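PDB 3E48: putative nucleoside-diphosphate-sugar epimerase from Staphylococcus aureus subsp. aureus, which is a putative nucleoside-diphosphate-sugar epimerase that probably binds NAD(P)H through a Rossmann-type fold. Local coordinates for the interface of chains A and B. Residues are numbered along the deposited sequence; one frame, centred on the assembly and turned at random. Chains: chain A/B, Putative nucleoside-diphosphate-sugar epimerase.

Contact 1: the interface of chains A and B. Residues chain A 123, 126-127, 130; chain B 118-120, 122.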
# COMPACT_ATOMS: atom_id res chain seq x y z
N TYR A 123 -3.00 -1.22 -1.56
CA TYR A 123 -3.60 -1.97 -0.46
C TYR A 123 -3.95 -3.39 -0.89
O TYR A 123 -3.68 -4.35 -0.17
CB TYR A 123 -4.84 -1.22 0.03
CG TYR A 123 -5.53 -1.80 1.25
CD1 TYR A 123 -6.44 -2.86 1.13
CD2 TYR A 123 -5.35 -1.24 2.51
CE1 TYR A 123 -7.14 -3.34 2.24
CE2 TYR A 123 -6.04 -1.70 3.62
CZ TYR A 123 -6.94 -2.75 3.48
OH TYR A 123 -7.65 -3.18 4.58
N ARG A 126 -0.89 -5.79 -1.22
CA ARG A 126 -0.40 -6.12 0.12
C ARG A 126 -1.35 -7.03 0.89
O ARG A 126 -0.91 -7.98 1.54
CB ARG A 126 -0.10 -4.82 0.87
CG ARG A 126 1.06 -4.06 0.24
CD ARG A 126 1.21 -2.61 0.73
NE ARG A 126 2.43 -2.04 0.17
CZ ARG A 126 2.60 -1.75 -1.12
NH1 ARG A 126 1.63 -1.97 -1.99
NH2 ARG A 126 3.78 -1.30 -1.55
N LEU A 127 -2.65 -6.76 0.81
CA LEU A 127 -3.61 -7.60 1.53
C LEU A 127 -3.52 -9.03 1.00
O LEU A 127 -3.59 -9.99 1.78
CB LEU A 127 -5.05 -7.07 1.36
CG LEU A 127 -6.06 -7.73 2.30
CD1 LEU A 127 -5.79 -7.28 3.73
CD2 LEU A 127 -7.49 -7.39 1.90
N THR A 130 -0.60 -10.71 2.63
CA THR A 130 -0.81 -11.09 4.03
C THR A 130 -1.77 -12.27 4.22
O THR A 130 -1.76 -12.91 5.27
CB THR A 130 -1.41 -9.94 4.86
OG1 THR A 130 -2.78 -9.76 4.49
CG2 THR A 130 -0.65 -8.64 4.61
N SER B 118 1.15 -4.26 6.45
CA SER B 118 1.69 -3.68 5.22
C SER B 118 0.61 -2.96 4.39
O SER B 118 0.89 -1.91 3.81
CB SER B 118 2.40 -4.75 4.36
OG SER B 118 1.50 -5.67 3.79
N PRO B 119 -0.62 -3.49 4.33
CA PRO B 119 -1.65 -2.80 3.55
C PRO B 119 -1.86 -1.36 4.03
O PRO B 119 -2.01 -0.44 3.22
CB PRO B 119 -2.90 -3.66 3.76
CG PRO B 119 -2.33 -5.03 3.97
CD PRO B 119 -1.16 -4.74 4.90
N TYR B 120 -1.86 -1.17 5.35
CA TYR B 120 -2.04 0.16 5.92
C TYR B 120 -0.95 1.12 5.48
O TYR B 120 -1.23 2.23 5.05
CB TYR B 120 -2.06 0.11 7.45
CG TYR B 120 -1.98 1.47 8.10
CD1 TYR B 120 -3.10 2.30 8.19
CD2 TYR B 120 -0.76 1.96 8.60
CE1 TYR B 120 -3.02 3.57 8.76
CE2 TYR B 120 -0.67 3.23 9.17
CZ TYR B 120 -1.80 4.03 9.25
OH TYR B 120 -1.73 5.28 9.83
N GLY B 122 1.14 0.82 2.90
CA GLY B 122 1.14 1.03 1.47
C GLY B 122 0.05 2.04 1.14
O GLY B 122 0.25 2.94 0.33
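B:Pro119, in the first turn of helix 118-131, presses its ring into the flank of the same helix of chain A, meeting A:Tyr123, A:Arg126, A:Leu127 and A:Thr130; 65 Å² of the proline is hidden there. Its CB lies over one face of the A:Tyr123 ring, 3.9 Å from the centroid and displaced toward the rim on the CD2-CE2 side, a CH-pi contact. The tyrosine CG stands anti to the backbone N (chi1 -175°), which sends the ring toward the proline, and chi2 near -82° turns a face to it. Further round the pyrrolidine ring, CG sits against the backbone of A:Leu127, 3.8 Å from its CA, and CD meets the methyl CG2 of A:Thr130 tip to tip at 3.9 Å. The threonine hydroxyl OG1 is turned back to its own helix, bonding A:Leu127 O at 2.8 Å. A:Arg126 contributes the carbon part of its chain: CB packs on B:Pro119 CA at 3.7 Å, and the stretch from CG to NE runs out extended, bringing CD to 3.7 Å from B:Gly122 CA. B:Ser118 borders this stem, its OG 3.4 Å from A:Arg126 CB. The residues here join one helix to its copy by close packing, and could hold a dimer together if this pair of chains also forms in solution.

Contact 2: the interface of chains A and B. Residues chain A 80, 83-84, 87, 123; chain B 79-80, 83, 123.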
# COMPACT_ATOMS: atom_id res chain seq x y z
N PHE A 80 -11.11 4.65 -0.45
CA PHE A 80 -11.74 4.21 0.80
C PHE A 80 -13.04 3.47 0.57
O PHE A 80 -13.37 2.52 1.30
CB PHE A 80 -12.01 5.41 1.71
CG PHE A 80 -12.54 5.02 3.06
CD1 PHE A 80 -11.70 4.45 4.01
CD2 PHE A 80 -13.88 5.22 3.38
CE1 PHE A 80 -12.19 4.08 5.27
CE2 PHE A 80 -14.38 4.85 4.63
CZ PHE A 80 -13.53 4.28 5.57
N ILE A 83 -12.05 -0.22 -1.15
CA ILE A 83 -11.33 -1.17 -0.29
C ILE A 83 -12.15 -2.36 0.23
O ILE A 83 -11.67 -3.48 0.25
CB ILE A 83 -10.74 -0.44 0.95
CG1 ILE A 83 -9.67 0.55 0.51
CG2 ILE A 83 -10.19 -1.46 1.95
CD1 ILE A 83 -8.49 -0.08 -0.20
N PRO A 84 -13.39 -2.12 0.67
CA PRO A 84 -14.18 -3.24 1.18
C PRO A 84 -14.28 -4.45 0.25
O PRO A 84 -14.33 -5.58 0.72
CB PRO A 84 -15.54 -2.61 1.47
CG PRO A 84 -15.19 -1.18 1.79
CD PRO A 84 -14.16 -0.86 0.73
N GLU A 87 -11.32 -6.67 0.75
CA GLU A 87 -11.40 -7.29 2.06
C GLU A 87 -12.35 -8.47 1.94
O GLU A 87 -12.09 -9.55 2.47
CB GLU A 87 -11.95 -6.30 3.09
CG GLU A 87 -10.94 -5.28 3.61
CD GLU A 87 -9.93 -5.89 4.57
OE1 GLU A 87 -10.30 -6.84 5.29
OE2 GLU A 87 -8.77 -5.42 4.61
N TYR A 123 -3.00 -1.22 -1.56
CA TYR A 123 -3.60 -1.97 -0.46
C TYR A 123 -3.95 -3.39 -0.89
O TYR A 123 -3.68 -4.35 -0.17
CB TYR A 123 -4.84 -1.22 0.03
CG TYR A 123 -5.53 -1.80 1.25
CD1 TYR A 123 -6.44 -2.86 1.13
CD2 TYR A 123 -5.35 -1.24 2.51
CE1 TYR A 123 -7.14 -3.34 2.24
CE2 TYR A 123 -6.04 -1.70 3.62
CZ TYR A 123 -6.94 -2.75 3.48
OH TYR A 123 -7.65 -3.18 4.58
N SER B 79 -5.32 -3.91 9.22
CA SER B 79 -5.23 -2.73 8.35
C SER B 79 -6.55 -2.01 8.08
O SER B 79 -6.61 -0.78 8.11
CB SER B 79 -4.59 -3.11 7.01
OG SER B 79 -3.22 -3.44 7.19
N PHE B 80 -7.62 -2.76 7.82
CA PHE B 80 -8.91 -2.15 7.53
C PHE B 80 -9.40 -1.25 8.66
O PHE B 80 -10.04 -0.22 8.42
CB PHE B 80 -9.97 -3.21 7.25
CG PHE B 80 -11.27 -2.65 6.75
CD1 PHE B 80 -11.38 -2.18 5.44
CD2 PHE B 80 -12.38 -2.58 7.58
CE1 PHE B 80 -12.58 -1.64 4.98
CE2 PHE B 80 -13.59 -2.05 7.12
CZ PHE B 80 -13.68 -1.58 5.82
N ILE B 83 -7.01 2.13 8.72
CA ILE B 83 -7.15 3.03 7.57
C ILE B 83 -7.82 4.39 7.83
O ILE B 83 -7.34 5.42 7.37
CB ILE B 83 -7.92 2.34 6.42
CG1 ILE B 83 -7.11 1.18 5.88
CG2 ILE B 83 -8.23 3.34 5.31
CD1 ILE B 83 -5.72 1.57 5.43
N TYR B 123 -1.11 1.89 1.77
CA TYR B 123 -2.23 2.78 1.55
C TYR B 123 -1.94 4.21 1.99
O TYR B 123 -2.25 5.16 1.27
CB TYR B 123 -3.45 2.24 2.30
CG TYR B 123 -4.75 2.97 2.06
CD1 TYR B 123 -5.06 4.15 2.75
CD2 TYR B 123 -5.70 2.45 1.18
CE1 TYR B 123 -6.29 4.78 2.57
CE2 TYR B 123 -6.93 3.07 1.00
CZ TYR B 123 -7.22 4.23 1.70
OH TYR B 123 -8.46 4.81 1.54
O HOH W 1 -7.48 -5.62 7.02
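Helices 79-95 and 118-131 of chain A form one wall of this two-fold helical interface, and B:Phe80, with 95 Å² hidden, is inserted against it. CG of B:Phe80 points away from its backbone N (chi1 -172°), which carries the ring across to A:Ile83, A:Pro84 and A:Glu87. The methyl CG2 of A:Ile83 meets the ring at its edge, in plane, 3.8 Å from B:Phe80 CD1. Over one face of the ring, near its CD1 corner, lies the aliphatic part of A:Glu87, CG 3.6 Å from B:Phe80 CD1; the glutamate chain bends at chi2, and its carboxylate plane stands 44° from the ring. OE2 of that carboxylate takes a short 2.5 Å hydrogen bond from the phenol OH of A:Tyr123, on the anti side and 26° out of the carboxylate plane. A water bridges the chains, 2.7 Å from A:Glu87 OE2 and 3.0 Å from the backbone N of B:Phe80, so the carboxylate bonds the phenol and, through the water, links to the partner's backbone at the start of its helix. Nearer the symmetry axis the two tyrosines approach obliquely, A:Tyr123 CD2 lying 3.9 Å from B:Tyr123 CD2. Each meets an isoleucine of the other chain at CE2, as where A:Ile83 CD1 comes within 3.7 Å of B:Tyr123 CE2. The cluster thus lies where the start of helix 79-95 of chain A faces the matching segment of chain B, and the two 118-131 helices meet, on the outer, helical side of the alpha/beta fold.

Contact 3: the interface of chains A and B. Residues chain A 109-110, 118-120, 122; chain B 123, 126-127.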
# COMPACT_ATOMS: atom_id res chain seq x y z
N ASP A 109 0.13 2.25 -9.45
CA ASP A 109 0.14 1.82 -8.06
C ASP A 109 1.43 2.03 -7.26
O ASP A 109 1.60 1.42 -6.21
CB ASP A 109 -0.23 0.33 -7.99
CG ASP A 109 0.76 -0.55 -8.75
OD1 ASP A 109 1.77 -0.02 -9.26
OD2 ASP A 109 0.53 -1.78 -8.82
N GLN A 110 2.34 2.87 -7.75
CA GLN A 110 3.58 3.11 -7.01
C GLN A 110 3.31 3.86 -5.72
O GLN A 110 2.28 4.53 -5.58
CB GLN A 110 4.60 3.89 -7.85
CG GLN A 110 4.99 3.19 -9.13
CD GLN A 110 4.25 3.72 -10.33
OE1 GLN A 110 3.09 4.11 -10.23
NE2 GLN A 110 4.91 3.72 -11.49
N SER A 118 -4.63 4.87 -6.60
CA SER A 118 -3.41 4.15 -6.24
C SER A 118 -3.47 3.54 -4.83
O SER A 118 -2.99 2.43 -4.63
CB SER A 118 -2.16 5.03 -6.41
OG SER A 118 -2.09 6.08 -5.46
N PRO A 119 -4.07 4.23 -3.85
CA PRO A 119 -4.11 3.61 -2.51
C PRO A 119 -4.82 2.25 -2.52
O PRO A 119 -4.39 1.31 -1.84
CB PRO A 119 -4.86 4.65 -1.67
CG PRO A 119 -4.48 5.95 -2.33
CD PRO A 119 -4.58 5.62 -3.80
N TYR A 120 -5.90 2.13 -3.29
CA TYR A 120 -6.63 0.87 -3.39
C TYR A 120 -5.76 -0.23 -3.95
O TYR A 120 -5.74 -1.35 -3.43
CB TYR A 120 -7.88 1.03 -4.27
CG TYR A 120 -8.53 -0.29 -4.66
CD1 TYR A 120 -9.42 -0.93 -3.79
CD2 TYR A 120 -8.23 -0.91 -5.88
CE1 TYR A 120 -10.01 -2.15 -4.13
CE2 TYR A 120 -8.81 -2.13 -6.23
CZ TYR A 120 -9.69 -2.75 -5.35
OH TYR A 120 -10.27 -3.96 -5.68
N GLY A 122 -2.43 -0.36 -4.08
CA GLY A 122 -1.31 -0.68 -3.21
C GLY A 122 -1.82 -1.55 -2.07
O GLY A 122 -1.18 -2.52 -1.67
N TYR B 123 -1.11 1.89 1.77
CA TYR B 123 -2.23 2.78 1.55
C TYR B 123 -1.94 4.21 1.99
O TYR B 123 -2.25 5.16 1.27
CB TYR B 123 -3.45 2.24 2.30
CG TYR B 123 -4.75 2.97 2.06
CD1 TYR B 123 -5.06 4.15 2.75
CD2 TYR B 123 -5.70 2.45 1.18
CE1 TYR B 123 -6.29 4.78 2.57
CE2 TYR B 123 -6.93 3.07 1.00
CZ TYR B 123 -7.22 4.23 1.70
OH TYR B 123 -8.46 4.81 1.54
N ARG B 126 0.47 6.14 -0.43
CA ARG B 126 -0.25 6.52 -1.64
C ARG B 126 -1.31 7.59 -1.39
O ARG B 126 -1.46 8.52 -2.19
CB ARG B 126 -0.85 5.26 -2.28
CG ARG B 126 0.25 4.31 -2.71
CD ARG B 126 -0.23 2.90 -3.00
NE ARG B 126 0.85 2.12 -3.60
CZ ARG B 126 1.94 1.71 -2.95
NH1 ARG B 126 2.10 1.97 -1.66
NH2 ARG B 126 2.89 1.05 -3.61
N LEU B 127 -2.04 7.48 -0.28
CA LEU B 127 -3.07 8.48 0.00
C LEU B 127 -2.42 9.85 0.13
O LEU B 127 -2.96 10.85 -0.34
CB LEU B 127 -3.83 8.15 1.29
CG LEU B 127 -5.11 8.97 1.52
CD1 LEU B 127 -6.15 8.63 0.45
CD2 LEU B 127 -5.66 8.69 2.91
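B:Arg126 reaches past A:Pro119, the two side chains running in opposite directions, to bond the backbone carbonyl of A:Asp109. NE and NH2 both point to this one oxygen from the edge of the guanidinium: NE at 2.8 Å and NH2 at 2.9 Å from A:Asp109 O, which lies 6° out of the guanidinium plane. The bonds differ at the acceptor. NH2 comes in the carbonyl plane with a C=O...N angle of 152°, whereas NE stands well above it, 51° out. Paired bonds of this kind restrict rotation of the guanidinium.

The tight part is the stem of the arginine, where CB packs 3.7 Å from A:Pro119 CA and CD the same distance from A:Gly122 CA. Next to it, A:Pro119 CG rests 3.7 Å from B:Leu127 CA, while its CB covers a face of the B:Tyr123 ring. The loop side is looser: A:Asp109 and A:Gln110 have little surface hidden and meet the arginine through backbone atoms. The A:Asp109 carboxylate is not in contact with the guanidinium, OD1 being 5.9 Å from B:Arg126 NH2, though its opposite charge may still favour the pairing. The site ties the loop containing A:Asp109 to the partner's helix 118-131, adding directional bonds to the packing and possibly steadying that loop if the pair of chains forms in solution.

Helix 118-131 runs through all three contacts. Contact 1 and contact 3 are related by the two-fold with the chains exchanged, their C-alpha centres about 10 Å apart; contact 3 also takes in the 109-110 loop. Contact 2 brings in the region around residues 79-87, and lies about 8 Å from contact 1, with which it shares A:Tyr123, and about 10 Å from contact 3, with which it shares B:Tyr123. Each tyrosine therefore couples proline packing to the aromatic cluster, making the patches one continuous surface. Such continuity would suit a stable dimer, although the structure alone does not show that the pair is biological.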